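Local atomic coordinates of carboxylase (PDB entry 5H80), a protein that probably catalyses the ATP-dependent carboxylation of biotin, as the biotin carboxylase part of a single-chain bacterial carboxylase. Residues T32-I37 with G55-V61; A235-Q241 with W253-T258; K265-A270 with Q322-T328. All blocks are in the same frame, centred on the assembly; numbering follows the deposited sequence. Where two conformers were deposited one is given.

Contact 1 (T32-I37 with G55-V61). With EDO (1,2-ethanediol), chain E.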
loop_
_atom_site.group_PDB
_atom_site.type_symbol
_atom_site.label_atom_id
_atom_site.label_comp_id
_atom_site.label_asym_id
_atom_site.label_seq_id
_atom_site.Cartn_x
_atom_site.Cartn_y
_atom_site.Cartn_z
ATOM N N THR A 32 17.147 0.110 -24.374
ATOM C CA THR A 32 15.996 -0.044 -23.412
ATOM C C THR A 32 15.247 -1.350 -23.695
ATOM O O THR A 32 14.724 -1.583 -24.846
ATOM C CB THR A 32 14.990 1.093 -23.458
ATOM O OG1 THR A 32 13.791 0.698 -22.790
ATOM C CG2 THR A 32 14.624 1.439 -24.838
ATOM N N PRO A 33 15.174 -2.206 -22.684
ATOM C CA PRO A 33 14.516 -3.475 -22.960
ATOM C C PRO A 33 13.087 -3.392 -23.398
ATOM O O PRO A 33 12.361 -2.491 -23.023
ATOM C CB PRO A 33 14.652 -4.250 -21.620
ATOM C CG PRO A 33 15.717 -3.601 -20.829
ATOM C CD PRO A 33 15.866 -2.178 -21.386
ATOM N N ARG A 34 12.630 -4.374 -24.191
ATOM C CA ARG A 34 11.290 -4.513 -24.577
ATOM C C ARG A 34 10.917 -5.881 -24.169
ATOM O O ARG A 34 11.428 -6.897 -24.759
ATOM C CB ARG A 34 11.116 -4.357 -26.107
ATOM C CG ARG A 34 11.363 -2.959 -26.581
ATOM C CD ARG A 34 11.402 -2.897 -28.124
ATOM N NE ARG A 34 10.155 -3.429 -28.677
ATOM C CZ ARG A 34 9.021 -2.740 -28.702
ATOM N NH1 ARG A 34 8.984 -1.512 -28.185
ATOM N NH2 ARG A 34 7.940 -3.263 -29.280
ATOM N N VAL A 35 10.099 -5.961 -23.120
ATOM C CA VAL A 35 9.808 -7.154 -22.424
ATOM C C VAL A 35 8.489 -7.811 -22.898
ATOM O O VAL A 35 7.348 -7.278 -22.794
ATOM C CB VAL A 35 9.685 -6.935 -20.878
ATOM C CG1 VAL A 35 9.407 -8.287 -20.132
ATOM C CG2 VAL A 35 10.893 -6.256 -20.302
ATOM N N LEU A 36 8.621 -8.992 -23.469
ATOM C CA LEU A 36 7.422 -9.723 -23.849
ATOM C C LEU A 36 6.903 -10.434 -22.686
ATOM O O LEU A 36 7.632 -11.235 -22.132
ATOM C CB LEU A 36 7.688 -10.721 -24.965
ATOM C CG LEU A 36 6.630 -11.745 -25.385
ATOM C CD1 LEU A 36 5.600 -10.918 -26.052
ATOM C CD2 LEU A 36 7.213 -12.805 -26.364
ATOM N N ILE A 37 5.630 -10.198 -22.342
ATOM C CA ILE A 37 4.973 -10.771 -21.128
ATOM C C ILE A 37 4.205 -12.010 -21.623
ATOM O O ILE A 37 3.066 -11.917 -22.176
ATOM C CB ILE A 37 4.105 -9.730 -20.405
ATOM C CG1 ILE A 37 5.006 -8.530 -20.005
ATOM C CG2 ILE A 37 3.351 -10.271 -19.194
ATOM C CD1 ILE A 37 4.241 -7.423 -19.359
ATOM N N GLY A 55 11.408 2.052 -16.414
ATOM C CA GLY A 55 11.474 2.821 -17.642
ATOM C C GLY A 55 11.691 1.983 -18.906
ATOM O O GLY A 55 12.238 2.484 -19.931
ATOM N N TRP A 56 11.356 0.684 -18.833
ATOM C CA TRP A 56 11.387 -0.206 -19.948
ATOM C C TRP A 56 10.043 -0.273 -20.613
ATOM O O TRP A 56 9.094 0.412 -20.215
ATOM C CB TRP A 56 11.814 -1.597 -19.469
ATOM C CG TRP A 56 13.206 -1.667 -18.678
ATOM C CD1 TRP A 56 14.120 -0.637 -18.408
ATOM C CD2 TRP A 56 13.803 -2.830 -18.176
ATOM N NE1 TRP A 56 15.231 -1.122 -17.723
ATOM C CE2 TRP A 56 15.035 -2.461 -17.522
ATOM C CE3 TRP A 56 13.422 -4.172 -18.159
ATOM C CZ2 TRP A 56 15.860 -3.386 -16.950
ATOM C CZ3 TRP A 56 14.216 -5.091 -17.553
ATOM C CH2 TRP A 56 15.470 -4.734 -16.981
ATOM N N GLN A 57 10.003 -1.010 -21.722
ATOM C CA GLN A 57 8.774 -1.184 -22.469
ATOM C C GLN A 57 8.228 -2.555 -22.410
ATOM O O GLN A 57 9.002 -3.471 -22.319
ATOM C CB GLN A 57 8.957 -0.775 -23.948
ATOM C CG GLN A 57 9.269 0.714 -24.073
ATOM C CD GLN A 57 9.723 1.045 -25.452
ATOM O OE1 GLN A 57 10.159 0.157 -26.226
ATOM N NE2 GLN A 57 9.635 2.316 -25.783
ATOM N N SER A 58 6.885 -2.672 -22.452
ATOM C CA SER A 58 6.247 -3.939 -22.430
ATOM C C SER A 58 5.453 -4.260 -23.681
ATOM O O SER A 58 4.740 -3.448 -24.225
ATOM C CB SER A 58 5.293 -4.111 -21.201
ATOM O OG SER A 58 4.217 -3.133 -21.162
ATOM N N VAL A 59 5.491 -5.550 -24.010
ATOM C CA VAL A 59 4.646 -6.113 -25.053
ATOM C C VAL A 59 3.813 -7.227 -24.401
ATOM O O VAL A 59 4.349 -8.203 -23.963
ATOM C CB VAL A 59 5.530 -6.600 -26.248
ATOM C CG1 VAL A 59 4.614 -7.262 -27.301
ATOM C CG2 VAL A 59 6.505 -5.482 -26.759
ATOM N N ALA A 60 2.512 -7.070 -24.379
ATOM C CA ALA A 60 1.547 -8.080 -23.889
ATOM C C ALA A 60 1.051 -8.923 -25.073
ATOM O O ALA A 60 1.251 -8.516 -26.284
ATOM C CB ALA A 60 0.416 -7.383 -23.133
ATOM N N VAL A 61 0.495 -10.084 -24.747
ATOM C CA VAL A 61 -0.180 -10.918 -25.724
ATOM C C VAL A 61 -1.562 -11.244 -25.111
ATOM O O VAL A 61 -1.765 -11.351 -23.849
ATOM C CB VAL A 61 0.599 -12.211 -26.117
ATOM C CG1 VAL A 61 1.870 -11.921 -26.943
ATOM C CG2 VAL A 61 0.936 -13.102 -24.889
HETATM C C1 EDO E . 16.771 1.974 -20.227
HETATM O O1 EDO E . 15.580 2.578 -20.751
HETATM C C2 EDO E . 16.675 2.100 -18.694
HETATM O O2 EDO E . 17.870 1.592 -18.073
HETATM O O HOH W 1 0.740 -10.493 -21.896
#
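Arg34 lies beside Gln57, Val35 beside Ser58 and Leu36 beside Val59 in two parallel strands, 34-37 and 57-61, whose axes approach to 4.5 Å at 25°. The backbone bonds alternate between partners: Gln57 N gives to Pro33 O, Val35 N to Gln57 O (2.8 Å), Val59 N to Val35 O and Ile37 N to Val59 O (2.9 Å). Just before the strands, Pro33 sets CG over the face of the Trp56 ring, 3.5 Å from the centroid of its six-membered ring, in a CH-pi contact, while Val35 CG2 meets the ring edge at CE3, 3.9 Å away. On the face of Arg34, Leu36 and Val59, a bend at chi3 (57°) turns the Arg34 guanidinium back so that NH1 reaches Gln57 OE1 at 2.8 Å. That bond is bent (134°) and comes from above the amide plane, and the stronger partner of Arg34 is Glu77. Further along, Leu36 CD1 touches Val59 CG1 and Val61 CG1, both at 4.0 Å. The unit is a beta-alpha-beta crossover of the N-terminal domain: helix 42-53 packs on Ile37 and Trp56, helix 92-101 on Leu36 and Val61, and strands 106-108 and 77-80 continue the parallel sheet.

Contact 2 (A235-Q241 with W253-T258)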
loop_
_atom_site.group_PDB
_atom_site.type_symbol
_atom_site.label_atom_id
_atom_site.label_comp_id
_atom_site.label_asym_id
_atom_site.label_seq_id
_atom_site.Cartn_x
_atom_site.Cartn_y
_atom_site.Cartn_z
ATOM N N ALA A 235 1.298 -30.952 9.638
ATOM C CA ALA A 235 2.295 -29.973 9.251
ATOM C C ALA A 235 1.772 -28.668 8.614
ATOM O O ALA A 235 0.701 -28.582 7.988
ATOM C CB ALA A 235 3.300 -30.590 8.350
ATOM N N ARG A 236 2.576 -27.648 8.807
ATOM C CA ARG A 236 2.505 -26.396 8.101
ATOM C C ARG A 236 3.374 -26.314 6.809
ATOM O O ARG A 236 4.439 -26.910 6.710
ATOM C CB ARG A 236 2.856 -25.246 9.083
ATOM C CG ARG A 236 1.801 -25.123 10.192
ATOM C CD ARG A 236 2.315 -24.207 11.349
ATOM N NE ARG A 236 2.728 -22.855 10.857
ATOM C CZ ARG A 236 3.109 -21.852 11.650
ATOM N NH1 ARG A 236 3.215 -22.018 13.004
ATOM N NH2 ARG A 236 3.509 -20.717 11.134
ATOM N N HIS A 237 2.881 -25.520 5.848
ATOM C CA HIS A 237 3.524 -25.282 4.594
ATOM C C HIS A 237 4.242 -23.996 4.801
ATOM O O HIS A 237 3.596 -22.994 4.928
ATOM C CB HIS A 237 2.558 -25.161 3.460
ATOM C CG HIS A 237 3.197 -24.774 2.153
ATOM N ND1 HIS A 237 3.225 -25.622 1.069
ATOM C CD2 HIS A 237 3.827 -23.635 1.739
ATOM C CE1 HIS A 237 3.888 -25.058 0.075
ATOM N NE2 HIS A 237 4.150 -23.810 0.408
ATOM N N ILE A 238 5.543 -24.078 4.874
ATOM C CA ILE A 238 6.423 -22.880 5.037
ATOM C C ILE A 238 7.498 -22.826 3.940
ATOM O O ILE A 238 8.174 -23.797 3.687
ATOM C CB ILE A 238 7.036 -22.857 6.432
ATOM C CG1 ILE A 238 6.009 -22.913 7.579
ATOM C CG2 ILE A 238 7.768 -21.539 6.583
ATOM C CD1 ILE A 238 6.598 -22.806 9.016
ATOM N N GLU A 239 7.600 -21.684 3.246
ATOM C CA GLU A 239 8.404 -21.594 2.018
ATOM C C GLU A 239 9.309 -20.405 2.195
ATOM O O GLU A 239 8.921 -19.417 2.814
ATOM C CB GLU A 239 7.596 -21.446 0.760
ATOM C CG GLU A 239 6.691 -20.159 0.640
ATOM C CD GLU A 239 5.687 -20.222 -0.518
ATOM O OE1 GLU A 239 5.389 -21.329 -1.055
ATOM O OE2 GLU A 239 5.193 -19.177 -0.925
ATOM N N VAL A 240 10.425 -20.483 1.552
ATOM C CA VAL A 240 11.443 -19.422 1.669
ATOM C C VAL A 240 11.663 -18.741 0.364
ATOM O O VAL A 240 11.906 -19.370 -0.627
ATOM C CB VAL A 240 12.813 -19.963 2.219
ATOM C CG1 VAL A 240 13.812 -18.898 2.135
ATOM C CG2 VAL A 240 12.696 -20.570 3.599
ATOM N N GLN A 241 11.576 -17.381 0.324
ATOM C CA GLN A 241 11.892 -16.614 -0.856
ATOM C C GLN A 241 13.382 -16.383 -0.999
ATOM O O GLN A 241 14.000 -15.766 -0.058
ATOM C CB GLN A 241 11.197 -15.226 -0.719
ATOM C CG GLN A 241 11.438 -14.360 -1.893
ATOM C CD GLN A 241 10.677 -14.849 -3.190
ATOM O OE1 GLN A 241 9.490 -14.864 -3.235
ATOM N NE2 GLN A 241 11.486 -15.425 -4.173
ATOM N N TRP A 253 13.257 -14.033 3.768
ATOM C CA TRP A 253 12.608 -14.763 4.815
ATOM C C TRP A 253 11.511 -15.690 4.263
ATOM O O TRP A 253 11.591 -16.122 3.105
ATOM C CB TRP A 253 12.069 -13.792 5.964
ATOM C CG TRP A 253 13.269 -13.029 6.572
ATOM C CD1 TRP A 253 14.078 -13.416 7.594
ATOM C CD2 TRP A 253 13.654 -11.700 6.234
ATOM N NE1 TRP A 253 14.977 -12.426 7.878
ATOM C CE2 TRP A 253 14.763 -11.369 7.045
ATOM C CE3 TRP A 253 13.192 -10.763 5.251
ATOM C CZ2 TRP A 253 15.391 -10.096 6.970
ATOM C CZ3 TRP A 253 13.882 -9.494 5.157
ATOM C CH2 TRP A 253 14.878 -9.190 6.037
ATOM N N GLU A 254 10.453 -15.893 5.019
ATOM C CA GLU A 254 9.484 -16.909 4.775
ATOM C C GLU A 254 8.088 -16.457 4.524
ATOM O O GLU A 254 7.645 -15.361 4.946
ATOM C CB GLU A 254 9.497 -17.966 5.870
ATOM C CG GLU A 254 8.716 -17.790 7.153
ATOM C CD GLU A 254 9.173 -16.623 8.052
ATOM O OE1 GLU A 254 10.296 -16.142 7.834
ATOM O OE2 GLU A 254 8.368 -16.337 8.938
ATOM N N ARG A 255 7.257 -17.411 4.079
ATOM C CA ARG A 255 5.781 -17.262 3.989
ATOM C C ARG A 255 5.136 -18.558 4.389
ATOM O O ARG A 255 5.782 -19.636 4.235
ATOM C CB ARG A 255 5.313 -16.987 2.552
ATOM C CG ARG A 255 5.652 -15.699 1.906
ATOM C CD ARG A 255 5.284 -15.565 0.430
ATOM N NE ARG A 255 5.997 -16.450 -0.489
ATOM C CZ ARG A 255 6.999 -16.098 -1.265
ATOM N NH1 ARG A 255 7.517 -14.849 -1.272
ATOM N NH2 ARG A 255 7.497 -16.986 -2.074
ATOM N N ASP A 256 3.940 -18.462 4.983
ATOM C CA ASP A 256 3.194 -19.629 5.409
ATOM C C ASP A 256 1.916 -19.655 4.643
ATOM O O ASP A 256 1.087 -18.736 4.735
ATOM C CB ASP A 256 2.963 -19.635 6.852
ATOM C CG ASP A 256 2.338 -20.929 7.415
ATOM O OD1 ASP A 256 1.238 -21.311 6.982
ATOM O OD2 ASP A 256 3.023 -21.445 8.342
ATOM N N CYS A 257 1.756 -20.754 3.958
ATOM C CA CYS A 257 0.626 -20.950 3.048
ATOM C C CYS A 257 -0.154 -22.239 3.458
ATOM O O CYS A 257 -0.621 -23.004 2.588
ATOM C CB CYS A 257 1.090 -21.138 1.655
ATOM S SG CYS A 257 2.224 -19.832 1.058
ATOM N N THR A 258 -0.308 -22.451 4.741
ATOM C CA THR A 258 -0.913 -23.687 5.271
ATOM C C THR A 258 -2.387 -23.904 4.952
ATOM O O THR A 258 -2.863 -25.018 4.779
ATOM C CB THR A 258 -0.609 -23.759 6.772
ATOM O OG1 THR A 258 0.817 -23.804 7.036
ATOM C CG2 THR A 258 -1.451 -24.940 7.505
#
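A beta hairpin brings Glu239 against Arg255 and Ile238 against Asp256, its arms being strands 236-245 and 249-256. Glu239 and Arg255 form a hydrogen-bonded antiparallel pair, each N meeting the other's O at 2.9 Å, and Ile238 with Asp256 and Val240 with Glu254 are the non-hydrogen-bonded pairs on the other face. The side chain of Arg255, bent at chi3 (-66°), runs back across the partner strand. Its NE meets the anti lone pair of Glu239 OE2 in a nearly straight salt bridge (2.9 Å, 170°), with the carboxylate upright on the guanidinium plane. At the far edge NH1 and NH2 close end-on upon Gln241 OE1: NH1 lies on a lone pair in the amide plane at 2.8 Å, while NH2 comes from above that plane. The guanidinium is thus held flat and fixed in rotation from two edges, and NH1 has a further partner in Thr328. Glu239 OE1 in turn receives His237 NE2 at 3.1 Å and is also bridged to Lys265.

The hairpin forms one margin of the four-stranded antiparallel sheet of the ATP-binding domain, with 249-256 outermost and helix 277-293 packed against Ile238 and Val240. Toward Thr258, Arg236 grips Asp256 side-on, NE and NH2 both 2.9 Å from OD2 and on one face of the carboxylate; NH2 also reaches Pro273 O. Asp256 OD1 accepts Thr258 N at 3.0 Å, an Asx turn, and the Thr258 hydroxyl as well. Thr258 OG1 then takes His237 N at 2.9 Å.

Contact 3 (K265-A270 with Q322-T328)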
loop_
_atom_site.group_PDB
_atom_site.type_symbol
_atom_site.label_atom_id
_atom_site.label_comp_id
_atom_site.label_asym_id
_atom_site.label_seq_id
_atom_site.Cartn_x
_atom_site.Cartn_y
_atom_site.Cartn_z
ATOM N N LYS A 265 -3.829 -22.952 -2.398
ATOM C CA LYS A 265 -3.572 -21.997 -1.348
ATOM C C LYS A 265 -4.637 -20.880 -1.340
ATOM O O LYS A 265 -5.121 -20.515 -2.434
ATOM C CB LYS A 265 -2.148 -21.418 -1.556
ATOM C CG LYS A 265 -0.964 -22.390 -1.430
ATOM C CD LYS A 265 0.342 -21.802 -2.020
ATOM C CE LYS A 265 1.515 -22.751 -1.951
ATOM N NZ LYS A 265 2.763 -22.309 -2.640
ATOM N N LEU A 266 -5.173 -20.499 -0.183
ATOM C CA LEU A 266 -6.171 -19.473 -0.053
ATOM C C LEU A 266 -5.668 -18.295 0.752
ATOM O O LEU A 266 -6.004 -17.169 0.407
ATOM C CB LEU A 266 -7.492 -19.958 0.607
ATOM C CG LEU A 266 -8.253 -20.968 -0.221
ATOM C CD1 LEU A 266 -9.378 -21.579 0.588
ATOM C CD2 LEU A 266 -8.792 -20.224 -1.457
ATOM N N LEU A 267 -4.968 -18.538 1.859
ATOM C CA LEU A 267 -4.470 -17.453 2.755
ATOM C C LEU A 267 -2.960 -17.622 2.934
ATOM O O LEU A 267 -2.464 -18.734 3.115
ATOM C CB LEU A 267 -5.080 -17.394 4.144
ATOM C CG LEU A 267 -6.559 -17.157 4.198
ATOM C CD1 LEU A 267 -7.127 -17.522 5.509
ATOM C CD2 LEU A 267 -6.952 -15.709 3.765
ATOM N N GLU A 268 -2.198 -16.586 2.648
ATOM C CA GLU A 268 -0.738 -16.741 2.688
ATOM C C GLU A 268 -0.229 -15.637 3.600
ATOM O O GLU A 268 -0.473 -14.472 3.335
ATOM C CB GLU A 268 -0.205 -16.669 1.254
ATOM C CG GLU A 268 -0.796 -17.836 0.397
ATOM C CD GLU A 268 -1.067 -17.497 -1.039
ATOM O OE1 GLU A 268 -1.738 -16.486 -1.316
ATOM O OE2 GLU A 268 -0.597 -18.283 -1.873
ATOM N N PHE A 269 0.596 -15.998 4.577
ATOM C CA PHE A 269 1.078 -15.085 5.642
ATOM C C PHE A 269 2.615 -14.807 5.549
ATOM O O PHE A 269 3.403 -15.645 5.218
ATOM C CB PHE A 269 0.718 -15.665 6.985
ATOM C CG PHE A 269 -0.665 -15.756 7.221
ATOM C CD1 PHE A 269 -1.297 -14.838 8.036
ATOM C CD2 PHE A 269 -1.442 -16.786 6.697
ATOM C CE1 PHE A 269 -2.595 -14.950 8.323
ATOM C CE2 PHE A 269 -2.793 -16.905 7.043
ATOM C CZ PHE A 269 -3.380 -15.929 7.775
ATOM N N ALA A 270 3.098 -13.557 5.779
ATOM C CA ALA A 270 4.553 -13.279 5.832
ATOM C C ALA A 270 4.600 -12.259 7.054
ATOM O O ALA A 270 3.913 -11.170 7.008
ATOM C CB ALA A 270 5.152 -12.772 4.584
ATOM N N GLN A 322 6.333 -16.350 -7.662
ATOM C CA GLN A 322 5.037 -16.942 -7.264
ATOM C C GLN A 322 3.897 -15.976 -6.982
ATOM O O GLN A 322 4.163 -14.760 -6.661
ATOM C CB GLN A 322 5.215 -17.697 -5.961
ATOM C CG GLN A 322 5.858 -19.086 -6.042
ATOM C CD GLN A 322 6.145 -19.656 -4.706
ATOM O OE1 GLN A 322 6.315 -18.937 -3.700
ATOM N NE2 GLN A 322 6.102 -20.984 -4.629
ATOM N N VAL A 323 2.685 -16.526 -6.970
ATOM C CA VAL A 323 1.485 -15.757 -6.800
ATOM C C VAL A 323 1.576 -14.948 -5.471
ATOM O O VAL A 323 1.142 -13.719 -5.468
ATOM C CB VAL A 323 0.218 -16.668 -6.692
ATOM C CG1 VAL A 323 -1.006 -15.877 -6.315
ATOM C CG2 VAL A 323 -0.100 -17.255 -8.072
ATOM N N GLU A 324 2.032 -15.601 -4.392
ATOM C CA GLU A 324 2.129 -14.998 -3.097
ATOM C C GLU A 324 3.357 -14.074 -2.871
ATOM O O GLU A 324 3.643 -13.805 -1.696
ATOM C CB GLU A 324 1.969 -16.039 -2.008
ATOM C CG GLU A 324 2.961 -17.093 -1.941
ATOM C CD GLU A 324 2.758 -18.295 -2.872
ATOM O OE1 GLU A 324 2.070 -18.183 -3.907
ATOM O OE2 GLU A 324 3.318 -19.380 -2.527
ATOM N N HIS A 325 4.131 -13.684 -3.945
ATOM C CA HIS A 325 5.330 -12.893 -3.805
ATOM C C HIS A 325 4.817 -11.532 -3.194
ATOM O O HIS A 325 5.584 -10.954 -2.409
ATOM C CB HIS A 325 5.990 -12.616 -5.139
ATOM C CG HIS A 325 5.221 -11.647 -6.012
ATOM N ND1 HIS A 325 4.145 -11.988 -6.785
ATOM C CD2 HIS A 325 5.360 -10.292 -6.157
ATOM C CE1 HIS A 325 3.660 -10.907 -7.422
ATOM N NE2 HIS A 325 4.389 -9.860 -7.057
ATOM N N THR A 326 3.557 -11.227 -3.497
ATOM C CA THR A 326 2.971 -9.936 -2.938
ATOM C C THR A 326 3.089 -9.750 -1.387
ATOM O O THR A 326 3.390 -8.582 -0.862
ATOM C CB THR A 326 1.515 -9.846 -3.249
ATOM O OG1 THR A 326 0.916 -10.991 -2.675
ATOM C CG2 THR A 326 1.271 -9.801 -4.791
ATOM N N VAL A 327 2.832 -10.760 -0.602
ATOM C CA VAL A 327 2.902 -10.614 0.896
ATOM C C VAL A 327 4.287 -10.294 1.441
ATOM O O VAL A 327 4.442 -9.487 2.367
ATOM C CB VAL A 327 2.318 -11.805 1.697
ATOM C CG1 VAL A 327 0.835 -11.700 1.886
ATOM C CG2 VAL A 327 2.651 -13.156 1.084
ATOM N N THR A 328 5.319 -10.891 0.841
ATOM C CA THR A 328 6.651 -10.622 1.167
ATOM C C THR A 328 6.993 -9.215 0.804
ATOM O O THR A 328 7.635 -8.528 1.574
ATOM C CB THR A 328 7.569 -11.568 0.347
ATOM O OG1 THR A 328 7.322 -12.913 0.770
ATOM C CG2 THR A 328 9.024 -11.257 0.493
HETATM O O HOH W 2 1.995 -20.620 -5.054
#
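Glu268 and Glu324 meet where strand 264-270 faces a type I beta turn, Gln322 to His325, that leads into helix 325-332 of the ATP-binding domain. With Val327 they account for much of this buried contact. Glu268 lays its carboxylate against the aliphatic base of Glu324, its CD 3.5 Å from Glu324 CB. The two acid groups end close together, Glu268 OE2 lying 3.4 Å from Glu324 OE1 with no bond between them. Arg372, on the adjacent strand 367-374, forms salt bridges to both oxygens.

Glu324 has CG placed between its backbone N and carbonyl carbon (chi1 63°) and folds again at chi2 (-83°), which brings OE2 across the end of the extended Lys265 chain. There Lys265 NZ makes a salt bridge to Glu324 OE2 (3.0 Å), on the syn side and somewhat out of the carboxylate plane. A water closes a ring by accepting from Lys265 NZ at 3.0 Å and donating to Glu324 OE1 at 2.7 Å. Lys265 also has Glu239 and Glu303 as partners, and the cluster of Lys265, Glu324 and Arg372 is consistent with the biotin carboxylase active site, where matching residues gather round bicarbonate and biotin. With an alanine here, Lys265 and Arg372 would each probably lose the Glu324 carboxylate as a partner, and the water its bond to OE1. One turn along, Val327 packs its CB 4.2 Å from Ala270 CB. Within the turn, Gln322 O accepts both His325 N, at 2.9 Å, and His325 ND1, at 2.8 Å and near the imidazole plane.

In the fold
The three contacts follow one another along the chain, contact 1 in the N-terminal domain and contacts 2 and 3 in the ATP-binding domain. Contact 1 stands apart, its centre 32 Å from that of contact 2 and 25 Å from that of contact 3, yet Arg46, on the crossover helix 42-53, bonds to His325 of contact 3. Contacts 2 and 3 have centres 9 Å apart and touch: Asp256 O probably accepts Phe269 N, and strand 249-256 also packs its Arg255 side chain on Glu324 and Val327. The hairpin's sheet and the sheet holding strand 264-270 thus meet in one charged core, consistent with the active-site region of biotin carboxylases.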